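PDB 5UR2: bifunctional protein PutA from Bdellovibrio bacteriovorus, which probably carries out both steps of proline catabolism, oxidising L-proline at a flavin and then glutamate semialdehyde to L-glutamate with NAD+. Local coordinates for residues B[463-468]-B[937-942]; B[516-521]-B[854-859]; B[594-599]-B[641-646]; B[612-617]-B[626-631]; B[902-907]-B[941-946]. One frame throughout, in Å; residues are numbered along the deposited sequence.

Contact 1 (B[463-468]-B[937-942]); sequences GKFYNE and MVDRHP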
# COMPACT_ATOMS: atom_id res chain seq x y z
N GLY B 463 6.80 11.17 -11.84
CA GLY B 463 5.94 10.38 -11.00
C GLY B 463 5.86 10.82 -9.55
O GLY B 463 4.94 10.40 -8.85
N LYS B 464 6.78 11.65 -9.09
CA LYS B 464 6.77 12.06 -7.69
C LYS B 464 5.77 13.20 -7.49
O LYS B 464 5.62 14.06 -8.35
CB LYS B 464 8.17 12.48 -7.25
CG LYS B 464 8.28 12.90 -5.80
CD LYS B 464 9.75 13.19 -5.42
CE LYS B 464 9.89 13.97 -4.10
NZ LYS B 464 9.21 13.35 -2.92
N PHE B 465 5.07 13.18 -6.36
CA PHE B 465 4.18 14.27 -5.99
C PHE B 465 4.97 15.46 -5.46
O PHE B 465 5.88 15.30 -4.63
CB PHE B 465 3.20 13.84 -4.91
CG PHE B 465 2.37 14.97 -4.37
CD1 PHE B 465 1.20 15.37 -5.02
CD2 PHE B 465 2.76 15.64 -3.21
CE1 PHE B 465 0.44 16.40 -4.52
CE2 PHE B 465 2.00 16.69 -2.71
CZ PHE B 465 0.84 17.08 -3.37
N TYR B 466 4.57 16.66 -5.88
CA TYR B 466 5.13 17.91 -5.36
C TYR B 466 4.00 18.79 -4.86
O TYR B 466 2.93 18.85 -5.47
CB TYR B 466 5.96 18.67 -6.42
CG TYR B 466 7.23 17.94 -6.75
CD1 TYR B 466 7.26 16.96 -7.77
CD2 TYR B 466 8.39 18.17 -6.02
CE1 TYR B 466 8.43 16.26 -8.04
CE2 TYR B 466 9.58 17.48 -6.29
CZ TYR B 466 9.59 16.52 -7.30
OH TYR B 466 10.77 15.85 -7.54
N ASN B 467 4.24 19.46 -3.74
CA ASN B 467 3.27 20.41 -3.22
C ASN B 467 3.28 21.71 -4.02
O ASN B 467 4.30 22.14 -4.55
CB ASN B 467 3.59 20.72 -1.76
CG ASN B 467 3.44 19.51 -0.88
OD1 ASN B 467 4.36 18.71 -0.73
ND2 ASN B 467 2.27 19.39 -0.24
N GLU B 468 2.13 22.37 -4.05
CA GLU B 468 2.00 23.66 -4.70
C GLU B 468 2.79 24.74 -3.96
O GLU B 468 2.63 24.90 -2.73
CB GLU B 468 0.52 24.04 -4.76
CG GLU B 468 0.26 25.43 -5.29
CD GLU B 468 0.43 25.54 -6.80
OE1 GLU B 468 0.45 24.51 -7.50
OE2 GLU B 468 0.53 26.68 -7.28
N MET B 937 1.30 19.53 5.76
CA MET B 937 1.11 19.59 4.31
C MET B 937 0.84 18.20 3.75
O MET B 937 1.35 17.19 4.25
CB MET B 937 2.33 20.18 3.61
CG MET B 937 2.69 21.59 4.10
SD MET B 937 4.15 22.20 3.25
CE MET B 937 3.51 22.54 1.60
N VAL B 938 0.02 18.16 2.70
CA VAL B 938 -0.23 16.92 1.99
C VAL B 938 1.08 16.23 1.64
O VAL B 938 2.05 16.89 1.25
CB VAL B 938 -1.05 17.21 0.72
CG1 VAL B 938 -1.18 15.93 -0.14
CG2 VAL B 938 -2.42 17.78 1.12
N ASP B 939 1.11 14.91 1.82
CA ASP B 939 2.23 14.02 1.51
C ASP B 939 3.37 14.18 2.52
O ASP B 939 3.89 13.18 3.02
CB ASP B 939 2.70 14.24 0.06
CG ASP B 939 3.84 13.30 -0.35
OD1 ASP B 939 3.65 12.06 -0.31
OD2 ASP B 939 4.92 13.82 -0.75
N ARG B 940 3.74 15.42 2.85
CA ARG B 940 4.83 15.64 3.80
C ARG B 940 4.46 15.25 5.23
O ARG B 940 5.29 14.69 5.95
CB ARG B 940 5.26 17.11 3.76
CG ARG B 940 5.68 17.61 2.41
CD ARG B 940 6.32 18.98 2.51
NE ARG B 940 6.49 19.55 1.19
CZ ARG B 940 7.08 20.71 0.93
NH1 ARG B 940 7.57 21.47 1.92
NH2 ARG B 940 7.17 21.13 -0.32
N HIS B 941 3.24 15.58 5.68
CA HIS B 941 2.83 15.33 7.06
C HIS B 941 1.38 14.84 7.09
O HIS B 941 0.46 15.57 7.49
CB HIS B 941 2.97 16.58 7.93
CG HIS B 941 4.08 17.49 7.50
ND1 HIS B 941 3.85 18.63 6.75
CD2 HIS B 941 5.41 17.45 7.74
CE1 HIS B 941 5.01 19.24 6.53
NE2 HIS B 941 5.97 18.54 7.12
N PRO B 942 1.14 13.59 6.68
CA PRO B 942 -0.24 13.07 6.68
C PRO B 942 -0.87 13.28 8.06
O PRO B 942 -0.27 12.96 9.09
CB PRO B 942 -0.05 11.59 6.34
CG PRO B 942 1.22 11.56 5.54
CD PRO B 942 2.11 12.56 6.26
O HOH W 1 6.50 13.29 -2.78
O HOH W 2 6.99 19.44 -2.62
O HOH W 3 5.70 16.42 -0.69
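N467 meets V938 and R940 through both ends of its amide, and F465 packs on V938 and D939; this is the closely packed side. ND2 gives a nearly straight bond to V938 O (2.9 Å, 165°) that lies in the amide plane, and OD1 accepts from R940 NE at 3.0 Å, with that donor standing well above the carbonyl plane. D939 is the centre of a classic gamma turn closed by R940 N and V938 O; R940 N and N467 ND2 reach V938 O from opposite faces of its plane. Next to this turn, F465 CD2 rests 3.6 Å from D939 CB, and F465 CZ meets V938 CG1 at 4.0 Å. Y603, on helix 587-611, stacks edge-to-face with F465, and D599 of that helix takes a further bond from N467 ND2. The loop between helices 440-444 and 476-491 is thereby fastened to the aldehyde dehydrogenase part of the chain. The remaining side is looser and bridged by water. One water links K464 NZ, F465 O and D939 OD2, and another spans N467 OD1 and D939 OD2. A third joins N467 N to R940 NH2, while R940 NH1 reaches away to Q316 O.

Contact 2 (B[516-521]-B[854-859]); sequences NPSQSD and GFFAPP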
# COMPACT_ATOMS: atom_id res chain seq x y z
N ASN B 516 -18.69 40.08 8.04
CA ASN B 516 -17.24 40.14 8.01
C ASN B 516 -16.74 40.07 9.44
O ASN B 516 -17.03 40.98 10.22
CB ASN B 516 -16.79 41.42 7.31
CG ASN B 516 -15.28 41.55 7.22
OD1 ASN B 516 -14.54 40.98 8.01
ND2 ASN B 516 -14.82 42.33 6.25
N PRO B 517 -16.04 39.00 9.83
CA PRO B 517 -15.63 38.88 11.24
C PRO B 517 -14.60 39.92 11.67
O PRO B 517 -14.41 40.10 12.88
CB PRO B 517 -15.08 37.46 11.33
CG PRO B 517 -14.60 37.17 9.92
CD PRO B 517 -15.60 37.85 9.02
N SER B 518 -13.92 40.59 10.73
CA SER B 518 -13.04 41.72 11.02
C SER B 518 -13.78 43.05 11.11
O SER B 518 -13.19 44.06 11.51
CB SER B 518 -11.96 41.89 9.95
OG SER B 518 -11.15 40.75 9.83
N GLN B 519 -15.04 43.08 10.68
CA GLN B 519 -15.79 44.32 10.64
C GLN B 519 -17.26 43.95 10.64
O GLN B 519 -17.89 43.88 9.58
CB GLN B 519 -15.41 45.15 9.41
CG GLN B 519 -16.01 46.54 9.43
CD GLN B 519 -15.78 47.30 8.14
OE1 GLN B 519 -14.71 47.22 7.53
NE2 GLN B 519 -16.80 48.04 7.71
N SER B 520 -17.80 43.68 11.83
CA SER B 520 -19.00 42.87 11.97
C SER B 520 -20.27 43.60 11.55
O SER B 520 -21.34 42.98 11.59
CB SER B 520 -19.15 42.37 13.41
OG SER B 520 -19.04 43.43 14.35
N ASP B 521 -20.21 44.88 11.17
CA ASP B 521 -21.41 45.52 10.62
C ASP B 521 -21.51 45.39 9.10
O ASP B 521 -22.42 45.97 8.50
CB ASP B 521 -21.47 47.00 11.03
CG ASP B 521 -20.23 47.77 10.62
OD1 ASP B 521 -19.38 47.22 9.87
OD2 ASP B 521 -20.12 48.94 11.03
N GLY B 854 -14.77 44.25 15.36
CA GLY B 854 -14.88 42.86 14.97
C GLY B 854 -14.60 41.92 16.13
O GLY B 854 -14.49 42.34 17.28
N PHE B 855 -14.48 40.63 15.81
CA PHE B 855 -14.39 39.60 16.84
C PHE B 855 -12.93 39.34 17.24
O PHE B 855 -12.40 38.23 17.18
CB PHE B 855 -15.07 38.32 16.36
CG PHE B 855 -16.49 38.53 15.89
CD1 PHE B 855 -17.38 39.25 16.67
CD2 PHE B 855 -16.92 38.04 14.68
CE1 PHE B 855 -18.70 39.47 16.25
CE2 PHE B 855 -18.23 38.25 14.25
CZ PHE B 855 -19.12 38.97 15.04
N PHE B 856 -12.29 40.41 17.70
CA PHE B 856 -10.86 40.36 18.01
C PHE B 856 -10.70 39.88 19.44
O PHE B 856 -10.83 40.65 20.39
CB PHE B 856 -10.22 41.73 17.78
CG PHE B 856 -10.29 42.18 16.34
CD1 PHE B 856 -9.40 41.69 15.40
CD2 PHE B 856 -11.30 43.05 15.93
CE1 PHE B 856 -9.48 42.07 14.08
CE2 PHE B 856 -11.39 43.44 14.60
CZ PHE B 856 -10.47 42.95 13.67
N ALA B 857 -10.48 38.59 19.60
CA ALA B 857 -10.14 38.06 20.92
C ALA B 857 -8.63 38.22 21.16
O ALA B 857 -7.84 38.07 20.23
CB ALA B 857 -10.55 36.58 21.05
N PRO B 858 -8.21 38.55 22.38
CA PRO B 858 -6.80 38.87 22.62
C PRO B 858 -5.96 37.62 22.78
O PRO B 858 -6.40 36.62 23.37
CB PRO B 858 -6.84 39.65 23.94
CG PRO B 858 -8.02 39.05 24.66
CD PRO B 858 -9.03 38.71 23.59
N PRO B 859 -4.71 37.63 22.30
CA PRO B 859 -3.80 36.53 22.62
C PRO B 859 -3.47 36.59 24.11
O PRO B 859 -3.08 37.63 24.63
CB PRO B 859 -2.57 36.83 21.76
CG PRO B 859 -2.58 38.34 21.63
CD PRO B 859 -4.04 38.73 21.58
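P517 and F855 make the one hydrogen bond across this contact: F855 N donates to P517 O at 3.0 Å, almost straight at 172° and nearly along the C=O axis. Further polar bonds shape the acceptor's own loop. Q519 N returns to N516 O, closing a type I turn, and S518 N binds N516 OD1 at 2.8 Å in an Asx turn. S518 OG points to another partner, A812 N.

The backbones come close at G854, whose CA lies 3.5 Å from P517 O and 4.5 Å from S518 CA; with no side chain at G854, the turn can settle directly on the main chain.

Apolar contacts spread from here through two phenylalanines. The F855 ring reaches P517 CB with CD2 at 3.9 Å and, at its far end, S520 CB with CZ at 3.8 Å; it also touches K825 and Y828 of helix 825-841. F856 turns a ring edge to the turn instead, bringing CE2 within 3.6 Å of S518 O, while CZ lies near S518 CB.

F855 is itself the centre of an inverse gamma turn. The pairing joins the tip of the hairpin formed by strands 511-516 and 523-528 to the loop between the antiparallel strands 843-847 and 860-863, far from the predicted catalytic residues.

Contact 3 (B[594-599]-B[641-646]); sequences IGEAID and WNFPLA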
# COMPACT_ATOMS: atom_id res chain seq x y z
N ILE B 594 -5.33 27.82 -0.02
CA ILE B 594 -5.48 27.51 -1.44
C ILE B 594 -4.46 26.46 -1.86
O ILE B 594 -4.78 25.52 -2.62
CB ILE B 594 -5.34 28.78 -2.30
CG1 ILE B 594 -6.19 29.93 -1.73
CG2 ILE B 594 -5.71 28.48 -3.72
CD1 ILE B 594 -7.63 29.58 -1.44
N GLY B 595 -3.21 26.59 -1.39
CA GLY B 595 -2.20 25.61 -1.75
C GLY B 595 -2.56 24.21 -1.28
O GLY B 595 -2.40 23.23 -2.01
N GLU B 596 -3.05 24.10 -0.05
CA GLU B 596 -3.47 22.80 0.46
C GLU B 596 -4.62 22.24 -0.36
O GLU B 596 -4.64 21.03 -0.65
CB GLU B 596 -3.84 22.92 1.95
CG GLU B 596 -4.11 21.57 2.65
CD GLU B 596 -4.45 21.71 4.15
OE1 GLU B 596 -5.38 21.04 4.61
OE2 GLU B 596 -3.79 22.48 4.87
N ALA B 597 -5.58 23.09 -0.78
CA ALA B 597 -6.70 22.60 -1.58
C ALA B 597 -6.22 22.06 -2.91
O ALA B 597 -6.66 20.99 -3.35
CB ALA B 597 -7.74 23.71 -1.82
N ILE B 598 -5.31 22.78 -3.56
CA ILE B 598 -4.72 22.29 -4.80
C ILE B 598 -3.98 20.98 -4.55
O ILE B 598 -4.08 20.02 -5.33
CB ILE B 598 -3.79 23.37 -5.38
CG1 ILE B 598 -4.64 24.55 -5.84
CG2 ILE B 598 -2.89 22.82 -6.54
CD1 ILE B 598 -3.84 25.84 -6.07
N ASP B 599 -3.26 20.90 -3.43
CA ASP B 599 -2.50 19.70 -3.10
C ASP B 599 -3.40 18.49 -2.95
O ASP B 599 -3.06 17.40 -3.42
CB ASP B 599 -1.68 19.92 -1.82
CG ASP B 599 -0.45 20.80 -2.04
OD1 ASP B 599 -0.06 21.04 -3.22
OD2 ASP B 599 0.16 21.23 -1.01
N TRP B 641 -15.17 25.44 9.00
CA TRP B 641 -14.92 26.77 8.47
C TRP B 641 -13.46 27.20 8.57
O TRP B 641 -13.08 28.19 7.93
CB TRP B 641 -15.79 27.81 9.19
CG TRP B 641 -15.76 27.65 10.68
CD1 TRP B 641 -16.66 26.98 11.46
CD2 TRP B 641 -14.74 28.13 11.57
NE1 TRP B 641 -16.27 27.03 12.79
CE2 TRP B 641 -15.09 27.72 12.87
CE3 TRP B 641 -13.55 28.86 11.39
CZ2 TRP B 641 -14.31 28.02 13.99
CZ3 TRP B 641 -12.77 29.16 12.49
CH2 TRP B 641 -13.15 28.73 13.78
N ASN B 642 -12.63 26.53 9.38
CA ASN B 642 -11.32 27.12 9.70
C ASN B 642 -10.29 26.91 8.59
O ASN B 642 -9.34 27.69 8.49
CB ASN B 642 -10.79 26.59 11.03
CG ASN B 642 -10.41 25.14 10.98
OD1 ASN B 642 -11.01 24.34 10.25
ND2 ASN B 642 -9.43 24.76 11.78
N PHE B 643 -10.43 25.87 7.77
CA PHE B 643 -9.68 25.75 6.52
C PHE B 643 -10.74 25.65 5.43
O PHE B 643 -11.03 24.55 4.92
CB PHE B 643 -8.73 24.56 6.51
CG PHE B 643 -7.52 24.75 7.39
CD1 PHE B 643 -7.60 24.50 8.75
CD2 PHE B 643 -6.32 25.20 6.85
CE1 PHE B 643 -6.49 24.69 9.57
CE2 PHE B 643 -5.21 25.39 7.66
CZ PHE B 643 -5.30 25.14 9.04
N PRO B 644 -11.34 26.78 5.05
CA PRO B 644 -12.67 26.74 4.40
C PRO B 644 -12.67 26.20 2.98
O PRO B 644 -13.72 25.72 2.54
CB PRO B 644 -13.14 28.20 4.47
CG PRO B 644 -11.87 29.00 4.55
CD PRO B 644 -10.88 28.16 5.31
N LEU B 645 -11.55 26.25 2.25
CA LEU B 645 -11.50 25.61 0.94
C LEU B 645 -10.78 24.27 0.99
O LEU B 645 -11.26 23.29 0.38
CB LEU B 645 -10.81 26.51 -0.11
CG LEU B 645 -10.79 26.07 -1.58
CD1 LEU B 645 -12.21 26.13 -2.19
CD2 LEU B 645 -9.80 26.85 -2.43
N ALA B 646 -9.66 24.20 1.72
CA ALA B 646 -8.77 23.04 1.65
C ALA B 646 -9.44 21.77 2.18
O ALA B 646 -9.48 20.75 1.49
CB ALA B 646 -7.46 23.34 2.39
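A597 and A646 bring the two backbones to within 3.9 Å, CA to CA, where helix 587-611 meets the loop that runs into helix 646-657. Two alanines meet at this closest point: A597 CB sits 3.7 Å from A646 CA. On one flank, L645 CD2 fits between I594 CD1 (3.6 Å) and A597 CB (3.8 Å); chi1 (-174°) sets L645 CG anti to the backbone N, near A597 CB, and chi2 (69°) then places the CD branches. On the other flank, E596 has CG anti to the backbone N (chi1 -172°) and stays extended beyond it, its chain passing alongside A646 CB, which lies 3.7 Å from E596 CB and hardly farther from CG, CD and OE1. The carboxylate ends near the F643 ring, with OE2 4.2 Å from CD2. F643 belongs to the Trp-Asn-Phe-Pro sequence at 641-644, familiar in aldehyde dehydrogenases. It lies about 7 Å, side chain to side chain, from C780 and E746, the predicted catalytic residues, and forms a cation-pi pair with K585. D593 OD2 accepts from both L645 N and A646 N. No hydrogen bond crosses between the segments, so their fit depends on apolar surface, while D593, just before 594-599, supplies the directional bonds.

Contact 4 (B[612-617]-B[626-631]); sequences QKPLRV and HYIYKS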
# COMPACT_ATOMS: atom_id res chain seq x y z
N GLN B 612 -6.11 2.45 -9.54
CA GLN B 612 -6.90 1.86 -10.62
C GLN B 612 -6.29 0.58 -11.15
O GLN B 612 -6.98 -0.20 -11.81
CB GLN B 612 -7.05 2.85 -11.80
CG GLN B 612 -5.74 2.96 -12.64
CD GLN B 612 -5.86 3.99 -13.75
OE1 GLN B 612 -6.81 3.97 -14.54
NE2 GLN B 612 -4.89 4.91 -13.81
N LYS B 613 -5.01 0.35 -10.90
CA LYS B 613 -4.34 -0.79 -11.47
C LYS B 613 -4.65 -2.03 -10.64
O LYS B 613 -4.38 -2.03 -9.43
CB LYS B 613 -2.84 -0.57 -11.53
CG LYS B 613 -2.11 -1.72 -12.19
CD LYS B 613 -0.58 -1.53 -12.20
CE LYS B 613 0.10 -2.70 -12.89
NZ LYS B 613 1.55 -2.75 -12.56
N PRO B 614 -5.19 -3.09 -11.23
CA PRO B 614 -5.50 -4.30 -10.45
C PRO B 614 -4.22 -4.94 -9.93
O PRO B 614 -3.23 -5.06 -10.66
CB PRO B 614 -6.21 -5.21 -11.46
CG PRO B 614 -6.66 -4.31 -12.56
CD PRO B 614 -5.61 -3.21 -12.63
N LEU B 615 -4.24 -5.36 -8.68
CA LEU B 615 -3.07 -5.98 -8.06
C LEU B 615 -3.20 -7.50 -8.14
O LEU B 615 -4.14 -8.07 -7.58
CB LEU B 615 -2.92 -5.53 -6.61
CG LEU B 615 -1.80 -6.25 -5.85
CD1 LEU B 615 -0.40 -5.88 -6.36
CD2 LEU B 615 -1.92 -6.03 -4.35
N ARG B 616 -2.28 -8.13 -8.86
CA ARG B 616 -2.23 -9.59 -8.94
C ARG B 616 -1.88 -10.17 -7.58
O ARG B 616 -0.93 -9.72 -6.92
CB ARG B 616 -1.20 -10.03 -9.99
CG ARG B 616 -1.12 -11.56 -10.23
CD ARG B 616 -2.20 -12.08 -11.18
NE ARG B 616 -1.91 -13.45 -11.61
CZ ARG B 616 -2.33 -14.54 -10.97
NH1 ARG B 616 -3.07 -14.43 -9.87
NH2 ARG B 616 -1.99 -15.75 -11.42
N VAL B 617 -2.68 -11.13 -7.11
CA VAL B 617 -2.42 -11.79 -5.83
C VAL B 617 -2.36 -13.29 -6.05
O VAL B 617 -2.97 -13.82 -6.98
CB VAL B 617 -3.47 -11.43 -4.74
CG1 VAL B 617 -3.32 -9.99 -4.30
CG2 VAL B 617 -4.91 -11.69 -5.22
N HIS B 626 -7.13 -10.97 -8.76
CA HIS B 626 -6.74 -9.57 -8.62
C HIS B 626 -7.48 -8.91 -7.47
O HIS B 626 -8.67 -9.17 -7.25
CB HIS B 626 -6.97 -8.80 -9.89
CG HIS B 626 -6.11 -9.25 -11.02
ND1 HIS B 626 -6.46 -10.26 -11.88
CD2 HIS B 626 -4.89 -8.82 -11.43
CE1 HIS B 626 -5.51 -10.44 -12.78
NE2 HIS B 626 -4.54 -9.58 -12.53
N TYR B 627 -6.75 -8.07 -6.73
CA TYR B 627 -7.27 -7.24 -5.66
C TYR B 627 -7.51 -5.84 -6.22
O TYR B 627 -6.61 -5.27 -6.85
CB TYR B 627 -6.28 -7.23 -4.49
CG TYR B 627 -6.74 -6.65 -3.17
CD1 TYR B 627 -7.47 -7.42 -2.26
CD2 TYR B 627 -6.37 -5.37 -2.78
CE1 TYR B 627 -7.85 -6.91 -1.04
CE2 TYR B 627 -6.75 -4.85 -1.55
CZ TYR B 627 -7.48 -5.63 -0.68
OH TYR B 627 -7.86 -5.13 0.54
N ILE B 628 -8.73 -5.33 -6.07
CA ILE B 628 -9.15 -4.08 -6.69
C ILE B 628 -9.92 -3.26 -5.66
O ILE B 628 -10.24 -3.73 -4.57
CB ILE B 628 -10.04 -4.31 -7.94
CG1 ILE B 628 -11.34 -5.03 -7.53
CG2 ILE B 628 -9.30 -5.11 -9.01
CD1 ILE B 628 -12.38 -5.20 -8.65
N TYR B 629 -10.22 -2.00 -6.01
CA TYR B 629 -11.05 -1.13 -5.19
C TYR B 629 -12.30 -0.72 -5.97
O TYR B 629 -12.24 -0.52 -7.19
CB TYR B 629 -10.28 0.10 -4.72
CG TYR B 629 -9.20 -0.29 -3.76
CD1 TYR B 629 -9.48 -0.50 -2.41
CD2 TYR B 629 -7.91 -0.53 -4.21
CE1 TYR B 629 -8.48 -0.90 -1.53
CE2 TYR B 629 -6.92 -0.94 -3.34
CZ TYR B 629 -7.21 -1.12 -2.01
OH TYR B 629 -6.20 -1.52 -1.18
N LYS B 630 -13.41 -0.62 -5.24
CA LYS B 630 -14.71 -0.17 -5.72
C LYS B 630 -15.14 1.09 -4.97
O LYS B 630 -14.77 1.29 -3.82
CB LYS B 630 -15.80 -1.24 -5.51
CG LYS B 630 -15.64 -2.55 -6.31
CD LYS B 630 -16.67 -3.58 -5.77
CE LYS B 630 -16.76 -4.89 -6.58
NZ LYS B 630 -17.20 -4.68 -7.98
N SER B 631 -15.97 1.92 -5.61
CA SER B 631 -16.59 3.03 -4.91
C SER B 631 -17.68 2.50 -3.98
O SER B 631 -18.10 1.34 -4.07
CB SER B 631 -17.17 4.02 -5.91
OG SER B 631 -18.09 3.38 -6.76
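L615 and Y627 form an antiparallel hydrogen-bonded pair, with L615 N donating to Y627 O at 3.0 Å and Y627 N donating to L615 O at 2.7 Å. L615 O also receives a CA-H...O contact from H626 CA, 3.2 Å away. On the face that carries R616 and H626, which are a non-hydrogen-bonded pair, R616 bends at chi2 (82°), bringing CD to 3.7 Å from H626 NE2. The imidazole is approached on its CD2 atom by P614 CB at 3.8 Å, and the same P614 CB touches I628 CG2. On the face of L615 and Y627 the two CB atoms lie 4.3 Å apart, and V617 CG1, from just past the strand, meets Y627 CB at 4.1 Å. Farther out, R616 NH2 makes a salt bridge with E983, while Y627 OH and Y629 OH both bond to D959 OD2 of the second subunit, whose K954 also packs on Y627. The hairpin follows directly on helix 587-611: strand 615-616 lies along one side of the long strand 623-638, and strand 965-973 runs antiparallel on its other side, with backbone bonds from H626, I628 and K630 to V970, A968 and E966, in keeping with the oligomerisation hairpin of aldehyde dehydrogenases.

Contact 5 (B[902-907]-B[941-946]); sequences ALTGGV and HPFGGF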
# COMPACT_ATOMS: atom_id res chain seq x y z
N ALA B 902 -5.32 13.24 21.07
CA ALA B 902 -4.06 12.69 20.60
C ALA B 902 -3.86 13.09 19.13
O ALA B 902 -3.67 12.26 18.24
CB ALA B 902 -4.05 11.17 20.79
N LEU B 903 -3.90 14.40 18.87
CA LEU B 903 -3.79 14.91 17.51
C LEU B 903 -2.34 15.35 17.23
O LEU B 903 -1.58 14.56 16.66
CB LEU B 903 -4.80 16.03 17.28
CG LEU B 903 -4.94 16.57 15.85
CD1 LEU B 903 -4.88 15.46 14.82
CD2 LEU B 903 -6.21 17.38 15.69
N THR B 904 -1.93 16.56 17.62
CA THR B 904 -0.54 16.96 17.38
C THR B 904 0.22 17.12 18.69
O THR B 904 -0.37 17.26 19.76
CB THR B 904 -0.43 18.25 16.54
OG1 THR B 904 -0.91 19.39 17.28
CG2 THR B 904 -1.20 18.12 15.25
N GLY B 905 1.54 17.07 18.59
CA GLY B 905 2.41 17.27 19.74
C GLY B 905 3.83 17.48 19.26
O GLY B 905 4.19 17.10 18.14
N GLY B 906 4.63 18.11 20.11
CA GLY B 906 6.00 18.42 19.72
C GLY B 906 6.94 18.65 20.88
O GLY B 906 6.52 18.90 22.02
N VAL B 907 8.23 18.58 20.57
CA VAL B 907 9.29 18.84 21.54
C VAL B 907 10.38 19.67 20.88
O VAL B 907 10.76 19.43 19.72
CB VAL B 907 9.87 17.53 22.11
CG1 VAL B 907 10.45 16.66 20.99
CG2 VAL B 907 10.91 17.82 23.18
N HIS B 941 3.24 15.58 5.68
CA HIS B 941 2.83 15.33 7.06
C HIS B 941 1.38 14.84 7.09
O HIS B 941 0.46 15.57 7.49
CB HIS B 941 2.97 16.58 7.93
CG HIS B 941 4.08 17.49 7.50
ND1 HIS B 941 3.85 18.63 6.75
CD2 HIS B 941 5.41 17.45 7.74
CE1 HIS B 941 5.01 19.24 6.53
NE2 HIS B 941 5.97 18.54 7.12
N PRO B 942 1.14 13.59 6.68
CA PRO B 942 -0.24 13.07 6.68
C PRO B 942 -0.87 13.28 8.06
O PRO B 942 -0.27 12.96 9.09
CB PRO B 942 -0.05 11.59 6.34
CG PRO B 942 1.22 11.56 5.54
CD PRO B 942 2.11 12.56 6.26
N PHE B 943 -2.07 13.84 8.07
CA PHE B 943 -2.58 14.53 9.24
C PHE B 943 -3.79 13.81 9.85
O PHE B 943 -4.76 13.51 9.15
CB PHE B 943 -2.95 15.97 8.89
CG PHE B 943 -3.42 16.77 10.08
CD1 PHE B 943 -2.51 17.28 10.99
CD2 PHE B 943 -4.78 16.94 10.31
CE1 PHE B 943 -2.92 17.99 12.10
CE2 PHE B 943 -5.21 17.65 11.43
CZ PHE B 943 -4.27 18.17 12.32
N GLY B 944 -3.75 13.59 11.15
CA GLY B 944 -4.85 12.92 11.83
C GLY B 944 -4.34 12.22 13.07
O GLY B 944 -3.15 11.95 13.22
N GLY B 945 -5.27 11.93 13.97
CA GLY B 945 -4.87 11.38 15.26
C GLY B 945 -5.87 10.44 15.89
O GLY B 945 -6.85 10.02 15.26
N PHE B 946 -5.65 10.10 17.15
CA PHE B 946 -6.47 9.07 17.78
C PHE B 946 -7.00 9.56 19.12
O PHE B 946 -7.16 10.77 19.31
CB PHE B 946 -5.68 7.75 17.89
CG PHE B 946 -4.22 7.90 18.31
CD1 PHE B 946 -3.24 8.20 17.37
CD2 PHE B 946 -3.83 7.68 19.63
CE1 PHE B 946 -1.89 8.33 17.74
CE2 PHE B 946 -2.48 7.81 20.02
CZ PHE B 946 -1.51 8.13 19.06
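F943 meets L903 and T904 through the far end of its ring: CZ lies 3.7 Å from L903 CD1, and CE1 3.6 Å from T904 CG2. The phenyl crosses the leucine at about a right angle. T904 OG1, on the first segment, bonds to S781 O, next to the predicted catalytic cysteine. At G944 the main chain passes the same leucine methyl, L903 CD1 standing 3.7 Å from G944 C. Outside the contact, G944 N bonds to N926 OD1 and G944 O to K954 NZ, so both its N and its O have a partner. G945 follows with a CA-H...O approach, its CA 3.3 Å from A902 O. F946 N then donates to that same A902 O at 3.1 Å (154°), from well above the carbonyl plane. A902 CB lies over one face of the F946 ring, a CH-pi contact 4.0 Å from the centroid. The Pro-Phe-Gly-Gly sequence at 942-945 is a recurrent feature of aldehyde dehydrogenases, and the contact probably lines the active site of this enzyme: the F943 side chain comes to about 3 Å from that of E746, and that of L903 to about 4 Å from that of C780, the predicted catalytic residues.

How the contacts relate
From the N terminus, contact 1 opens at 463-468 and closes at 937-942, fastening the loop between helices 440-444 and 476-491 to the aldehyde dehydrogenase region; contacts 2, 3 and 4 nest inside it. Contact 2, joining two hairpin loops, encloses contact 3, which ties helix 587-611 to the loop before helix 646-657 and itself encloses the hairpin of contact 4. Contact 5 opens after contact 2 has closed, still within the loop of contact 1, and ends just past it, so the two overlap and share H941 and P942; it joins strand 901-908 to the loop before strand 946-947. Contacts 1 and 3 touch through D599. Contacts 1, 4 and 5 all reach the second subunit.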